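Local coordinates for protein STING-associated CdnE c-di-GMP synthase (Flavobacteriaceae, PDB 6WT8) that probably makes the cyclic dinucleotide c-di-GMP, the signal sensed by a bacterial STING partner in CBASS anti-phage defence, at residues A[243-248]-A[288-293]; A[254-259]-A[299-304]. All coordinates share one frame; numbering follows the deposited sequence.

Contact 1: A[243-248]-A[288-293]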
loop_
_atom_site.group_PDB
_atom_site.type_symbol
_atom_site.label_atom_id
_atom_site.label_comp_id
_atom_site.label_asym_id
_atom_site.label_seq_id
_atom_site.Cartn_x
_atom_site.Cartn_y
_atom_site.Cartn_z
ATOM N N ASN A 243 -3.839 -5.912 5.259
ATOM C CA ASN A 243 -5.104 -6.652 5.199
ATOM C C ASN A 243 -5.357 -7.424 6.491
ATOM O O ASN A 243 -6.484 -7.430 7.032
ATOM C CB ASN A 243 -5.101 -7.562 3.973
ATOM C CG ASN A 243 -5.347 -6.785 2.683
ATOM O OD1 ASN A 243 -5.857 -5.650 2.707
ATOM N ND2 ASN A 243 -4.961 -7.379 1.534
ATOM N N VAL A 244 -4.310 -8.040 7.051
ATOM C CA VAL A 244 -4.476 -8.796 8.293
ATOM C C VAL A 244 -4.787 -7.880 9.461
ATOM O O VAL A 244 -5.700 -8.146 10.255
ATOM C CB VAL A 244 -3.203 -9.613 8.561
ATOM C CG1 VAL A 244 -3.178 -10.028 9.985
ATOM C CG2 VAL A 244 -3.191 -10.739 7.652
ATOM N N LYS A 245 -4.039 -6.766 9.609
ATOM C CA LYS A 245 -4.317 -5.935 10.748
ATOM C C LYS A 245 -5.662 -5.210 10.624
ATOM O O LYS A 245 -6.298 -4.935 11.644
ATOM C CB LYS A 245 -3.143 -4.967 10.978
ATOM C CG LYS A 245 -3.316 -4.332 12.341
ATOM C CD LYS A 245 -2.235 -3.383 12.759
ATOM C CE LYS A 245 -1.189 -3.955 13.646
ATOM N NZ LYS A 245 -1.038 -2.910 14.770
ATOM N N ASP A 246 -6.155 -4.991 9.385
ATOM C CA ASP A 246 -7.491 -4.421 9.273
ATOM C C ASP A 246 -8.508 -5.384 9.873
ATOM O O ASP A 246 -9.420 -4.961 10.597
ATOM C CB ASP A 246 -7.832 -4.122 7.810
ATOM C CG ASP A 246 -9.183 -3.398 7.693
ATOM O OD1 ASP A 246 -9.281 -2.240 8.142
ATOM O OD2 ASP A 246 -10.175 -3.977 7.235
ATOM N N ILE A 247 -8.310 -6.691 9.631
ATOM C CA ILE A 247 -9.233 -7.673 10.224
ATOM C C ILE A 247 -9.126 -7.653 11.751
ATOM O O ILE A 247 -10.141 -7.611 12.481
ATOM C CB ILE A 247 -8.927 -9.055 9.639
ATOM C CG1 ILE A 247 -9.297 -9.086 8.160
ATOM C CG2 ILE A 247 -9.596 -10.213 10.453
ATOM C CD1 ILE A 247 -8.681 -10.271 7.392
ATOM N N ILE A 248 -7.889 -7.699 12.270
ATOM C CA ILE A 248 -7.696 -7.652 13.719
ATOM C C ILE A 248 -8.309 -6.395 14.326
ATOM O O ILE A 248 -8.882 -6.445 15.423
ATOM C CB ILE A 248 -6.206 -7.779 14.076
ATOM C CG1 ILE A 248 -5.654 -9.084 13.552
ATOM C CG2 ILE A 248 -5.970 -7.620 15.585
ATOM C CD1 ILE A 248 -4.095 -9.197 13.703
ATOM N N ILE A 288 -0.400 1.972 15.363
ATOM C CA ILE A 288 -1.287 2.240 16.491
ATOM C C ILE A 288 -1.742 0.910 17.095
ATOM O O ILE A 288 -2.084 -0.037 16.379
ATOM C CB ILE A 288 -2.481 3.116 16.037
ATOM C CG1 ILE A 288 -1.970 4.487 15.562
ATOM C CG2 ILE A 288 -3.482 3.360 17.184
ATOM C CD1 ILE A 288 -3.014 5.418 14.934
ATOM N N ASP A 289 -1.771 0.840 18.430
ATOM C CA ASP A 289 -2.152 -0.385 19.129
ATOM C C ASP A 289 -3.627 -0.637 18.878
ATOM O O ASP A 289 -4.443 0.231 19.198
ATOM C CB ASP A 289 -1.874 -0.201 20.629
ATOM C CG ASP A 289 -2.316 -1.402 21.503
ATOM O OD1 ASP A 289 -2.974 -2.393 21.060
ATOM O OD2 ASP A 289 -1.986 -1.330 22.714
ATOM N N VAL A 290 -3.982 -1.814 18.315
ATOM C CA VAL A 290 -5.382 -2.029 17.948
ATOM C C VAL A 290 -6.308 -1.938 19.143
ATOM O O VAL A 290 -7.482 -1.587 18.985
ATOM C CB VAL A 290 -5.646 -3.370 17.242
ATOM C CG1 VAL A 290 -5.083 -3.355 15.840
ATOM C CG2 VAL A 290 -5.181 -4.583 18.113
ATOM N N LYS A 291 -5.834 -2.293 20.348
ATOM C CA LYS A 291 -6.752 -2.262 21.487
ATOM C C LYS A 291 -7.236 -0.848 21.784
ATOM O O LYS A 291 -8.269 -0.679 22.449
ATOM C CB LYS A 291 -6.109 -2.873 22.736
ATOM C CG LYS A 291 -5.804 -4.327 22.516
ATOM C CD LYS A 291 -5.786 -5.118 23.821
ATOM C CE LYS A 291 -6.111 -6.562 23.523
ATOM N NZ LYS A 291 -5.119 -7.100 22.545
ATOM N N LYS A 292 -6.510 0.166 21.326
ATOM C CA LYS A 292 -6.922 1.531 21.597
ATOM C C LYS A 292 -8.075 1.973 20.735
ATOM O O LYS A 292 -8.750 2.919 21.118
ATOM C CB LYS A 292 -5.762 2.493 21.400
ATOM C CG LYS A 292 -4.653 2.186 22.413
ATOM C CD LYS A 292 -3.479 3.106 22.195
ATOM C CE LYS A 292 -2.335 2.752 23.184
ATOM N NZ LYS A 292 -1.055 3.445 22.898
ATOM N N TYR A 293 -8.354 1.274 19.626
ATOM C CA TYR A 293 -9.364 1.791 18.730
ATOM C C TYR A 293 -10.301 0.755 18.100
ATOM O O TYR A 293 -11.251 1.168 17.415
ATOM C CB TYR A 293 -8.690 2.613 17.615
ATOM C CG TYR A 293 -7.892 1.837 16.587
ATOM C CD1 TYR A 293 -6.540 1.542 16.791
ATOM C CD2 TYR A 293 -8.526 1.355 15.445
ATOM C CE1 TYR A 293 -5.818 0.840 15.806
ATOM C CE2 TYR A 293 -7.841 0.715 14.472
ATOM C CZ TYR A 293 -6.503 0.434 14.679
ATOM O OH TYR A 293 -5.818 -0.282 13.698
HETATM O O HOH W 1 -1.789 -3.582 17.736
#

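Contact 2: A[254-259]-A[299-304]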
loop_
_atom_site.group_PDB
_atom_site.type_symbol
_atom_site.label_atom_id
_atom_site.label_comp_id
_atom_site.label_asym_id
_atom_site.label_seq_id
_atom_site.Cartn_x
_atom_site.Cartn_y
_atom_site.Cartn_z
ATOM N N LYS A 254 -8.094 0.403 7.810
ATOM C CA LYS A 254 -8.136 0.993 6.458
ATOM C C LYS A 254 -8.929 2.293 6.429
ATOM O O LYS A 254 -8.569 3.225 5.669
ATOM C CB LYS A 254 -8.733 0.023 5.447
ATOM C CG LYS A 254 -7.775 -1.155 5.209
ATOM C CD LYS A 254 -8.467 -2.139 4.210
ATOM C CE LYS A 254 -7.695 -3.415 4.042
ATOM N NZ LYS A 254 -8.250 -4.254 2.930
ATOM N N ASN A 255 -9.987 2.399 7.237
ATOM C CA ASN A 255 -10.721 3.657 7.292
ATOM C C ASN A 255 -9.818 4.787 7.779
ATOM O O ASN A 255 -9.849 5.902 7.225
ATOM C CB ASN A 255 -11.937 3.509 8.219
ATOM C CG ASN A 255 -12.960 2.536 7.669
ATOM O OD1 ASN A 255 -13.131 2.407 6.445
ATOM N ND2 ASN A 255 -13.717 1.911 8.573
HETATM N N MSE A 256 -8.934 4.498 8.752
HETATM C CA MSE A 256 -7.995 5.541 9.243
HETATM C C MSE A 256 -6.990 5.897 8.151
HETATM O O MSE A 256 -6.663 7.097 7.960
HETATM C CB MSE A 256 -7.235 5.118 10.513
HETATM C CG MSE A 256 -8.214 5.065 11.651
HETATM SE SE MSE A 256 -7.265 4.870 13.421
HETATM C CE MSE A 256 -5.977 3.405 12.928
ATOM N N ILE A 257 -6.499 4.895 7.415
ATOM C CA ILE A 257 -5.507 5.189 6.372
ATOM C C ILE A 257 -6.120 6.094 5.306
ATOM O O ILE A 257 -5.512 7.102 4.869
ATOM C CB ILE A 257 -5.019 3.870 5.771
ATOM C CG1 ILE A 257 -4.078 3.209 6.791
ATOM C CG2 ILE A 257 -4.235 4.129 4.423
ATOM C CD1 ILE A 257 -3.683 1.768 6.449
ATOM N N ARG A 258 -7.315 5.703 4.807
ATOM C CA ARG A 258 -7.938 6.484 3.733
ATOM C C ARG A 258 -8.277 7.884 4.223
ATOM O O ARG A 258 -8.163 8.845 3.465
ATOM C CB ARG A 258 -9.181 5.739 3.217
ATOM C CG ARG A 258 -8.767 4.445 2.483
ATOM C CD ARG A 258 -9.950 3.794 1.740
ATOM N NE ARG A 258 -10.901 3.339 2.734
ATOM C CZ ARG A 258 -11.184 2.073 3.066
ATOM N NH1 ARG A 258 -10.711 0.950 2.485
ATOM N NH2 ARG A 258 -12.039 1.899 4.036
ATOM N N PHE A 259 -8.751 8.003 5.473
ATOM C CA PHE A 259 -9.038 9.328 6.030
ATOM C C PHE A 259 -7.803 10.197 6.018
ATOM O O PHE A 259 -7.847 11.320 5.523
ATOM C CB PHE A 259 -9.561 9.156 7.459
ATOM C CG PHE A 259 -9.850 10.435 8.182
ATOM C CD1 PHE A 259 -10.848 11.259 7.771
ATOM C CD2 PHE A 259 -9.195 10.726 9.325
ATOM C CE1 PHE A 259 -11.133 12.468 8.460
ATOM C CE2 PHE A 259 -9.472 11.906 10.018
ATOM C CZ PHE A 259 -10.472 12.753 9.597
ATOM N N LEU A 299 -16.246 8.314 14.471
ATOM C CA LEU A 299 -15.893 9.712 14.768
ATOM C C LEU A 299 -14.800 9.765 15.820
ATOM O O LEU A 299 -13.974 10.677 15.806
ATOM C CB LEU A 299 -17.123 10.513 15.239
ATOM C CG LEU A 299 -18.182 10.779 14.128
ATOM C CD1 LEU A 299 -19.382 11.416 14.739
ATOM C CD2 LEU A 299 -17.644 11.694 13.021
ATOM N N ASP A 300 -14.800 8.815 16.759
ATOM C CA ASP A 300 -13.784 8.840 17.798
ATOM C C ASP A 300 -12.418 8.450 17.253
ATOM O O ASP A 300 -11.414 8.735 17.917
ATOM C CB ASP A 300 -14.187 7.907 18.953
ATOM C CG ASP A 300 -15.430 8.418 19.718
ATOM O OD1 ASP A 300 -15.793 9.594 19.577
ATOM O OD2 ASP A 300 -16.070 7.652 20.479
ATOM N N LEU A 301 -12.341 7.840 16.057
ATOM C CA LEU A 301 -11.042 7.571 15.455
ATOM C C LEU A 301 -10.302 8.839 15.103
ATOM O O LEU A 301 -9.057 8.805 14.981
ATOM C CB LEU A 301 -11.176 6.724 14.184
ATOM C CG LEU A 301 -11.806 5.360 14.414
ATOM C CD1 LEU A 301 -12.012 4.637 13.070
ATOM C CD2 LEU A 301 -10.975 4.490 15.359
ATOM N N VAL A 302 -11.019 9.956 14.872
ATOM C CA VAL A 302 -10.319 11.192 14.520
ATOM C C VAL A 302 -9.462 11.624 15.688
ATOM O O VAL A 302 -8.325 12.054 15.504
ATOM C CB VAL A 302 -11.310 12.291 14.121
ATOM C CG1 VAL A 302 -10.561 13.577 13.683
ATOM C CG2 VAL A 302 -12.197 11.784 12.992
ATOM N N SER A 303 -10.007 11.514 16.911
ATOM C CA SER A 303 -9.242 11.808 18.118
ATOM C C SER A 303 -8.048 10.852 18.302
ATOM O O SER A 303 -6.969 11.289 18.697
ATOM C CB SER A 303 -10.172 11.703 19.302
ATOM O OG SER A 303 -9.480 11.941 20.527
ATOM N N ILE A 304 -8.225 9.557 18.026
ATOM C CA ILE A 304 -7.093 8.611 18.119
ATOM C C ILE A 304 -5.953 9.049 17.212
ATOM O O ILE A 304 -4.777 9.057 17.592
ATOM C CB ILE A 304 -7.560 7.195 17.743
ATOM C CG1 ILE A 304 -8.432 6.631 18.818
ATOM C CG2 ILE A 304 -6.354 6.226 17.439
ATOM C CD1 ILE A 304 -7.775 6.390 20.152
#

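Contact 1: A[243-248]-A[288-293]
Lys245, on the last turns of helix 235-248, reaches across to the loop residues Ile288 and Val290. Its CB leaves the helix alongside the loop, neither facing it nor turned from it, and CG stands anti to the backbone N (chi1 -167°), which sends the chain outward. There CG meets CG1 of Val290 at 4.0 Å, and CD passes the same methyl at 4.2 Å. The chain then bends at its last two torsions and brings NZ in beside the loop backbone. Here NZ gives a hydrogen bond to a water 3.1 Å away, and the backbone N of Val290 donates to that same water over 2.9 Å. NZ lies 3.5 Å from the carbonyl O of Ile288 and hydrogen-bonds to the carbonyl O of Tyr286, whose ring it also meets in a cation-pi contact.

One turn along the helix, CG2 of Ile248 touches CG2 of Val290 at 4.0 Å, the two side chains crossing at about a right angle. Val290 thus offers one methyl to the lysine chain and the other to the isoleucine. The loop is shaped from within by Asp289, whose OD1 takes the backbone N of Lys291 at 2.9 Å from above the carboxylate plane. This bond makes an Asx turn, packed through the neighbouring valine against the C-terminal end of a helix.

Contact 2: A[254-259]-A[299-304]
Phe259 and Met256 carry this contact from helix 253-266, against Val302, Leu301 and Ile304 of helix 300-314. With CG anti to the backbone N (chi1 178°), the Phe259 ring stretches out across the gap and leads with its far end: CZ lies 3.9 Å from CG2 of Val302, and CE2 is 4.0 Å from that methyl. CG1 of the valine stands slightly farther from both ring atoms, and both methyls come obliquely to the CZ-CE2 end of the ring, from the same side of its plane.

Met256, built as selenomethionine, uses its CG to meet CD1 of Leu301 at 4.1 Å, the two side chains crossing at about a right angle. Beyond it SE approaches CG2 of Ile304 at 4.3 Å, and the bend at chi3 (-47°) then turns CE aside. No polar bond joins the segments, and the contact rests on apolar packing alone. Replacing Phe259 with an alanine would remove the ring, and is likely to leave the Val302 methyls without their aromatic partner and a gap between the two helices.

The helix axes pass 10.9 Å apart and cross at -71°. Helix 336-360 closes over the Phe259 and Val302 end through Leu350, helix 46-56 also borders Phe259, and helix 278-287 meets Met256 through Cys285.

In the fold
From the N terminus, the chain first forms helices, among them 46-56, then the strands of the mixed sheet, and enters helix 235-248, where contact 1 begins. A short turn leads into helix 253-266, the start of contact 2. After helix 278-287 the loop 288-293 returns to helix 235-248 and closes contact 1; helix 300-314 then closes contact 2. The two closures cross rather than nest, with centres about 12 Å apart. Lys254 joins the first halves, probably hydrogen bonding through NZ to Asn243 and through its backbone N to Asp246, while Tyr293 packs on Met256 and Leu301. Together they tie helices 235-248, 253-266 and 300-314 and the loop 288-293 into the helical part after the sheet.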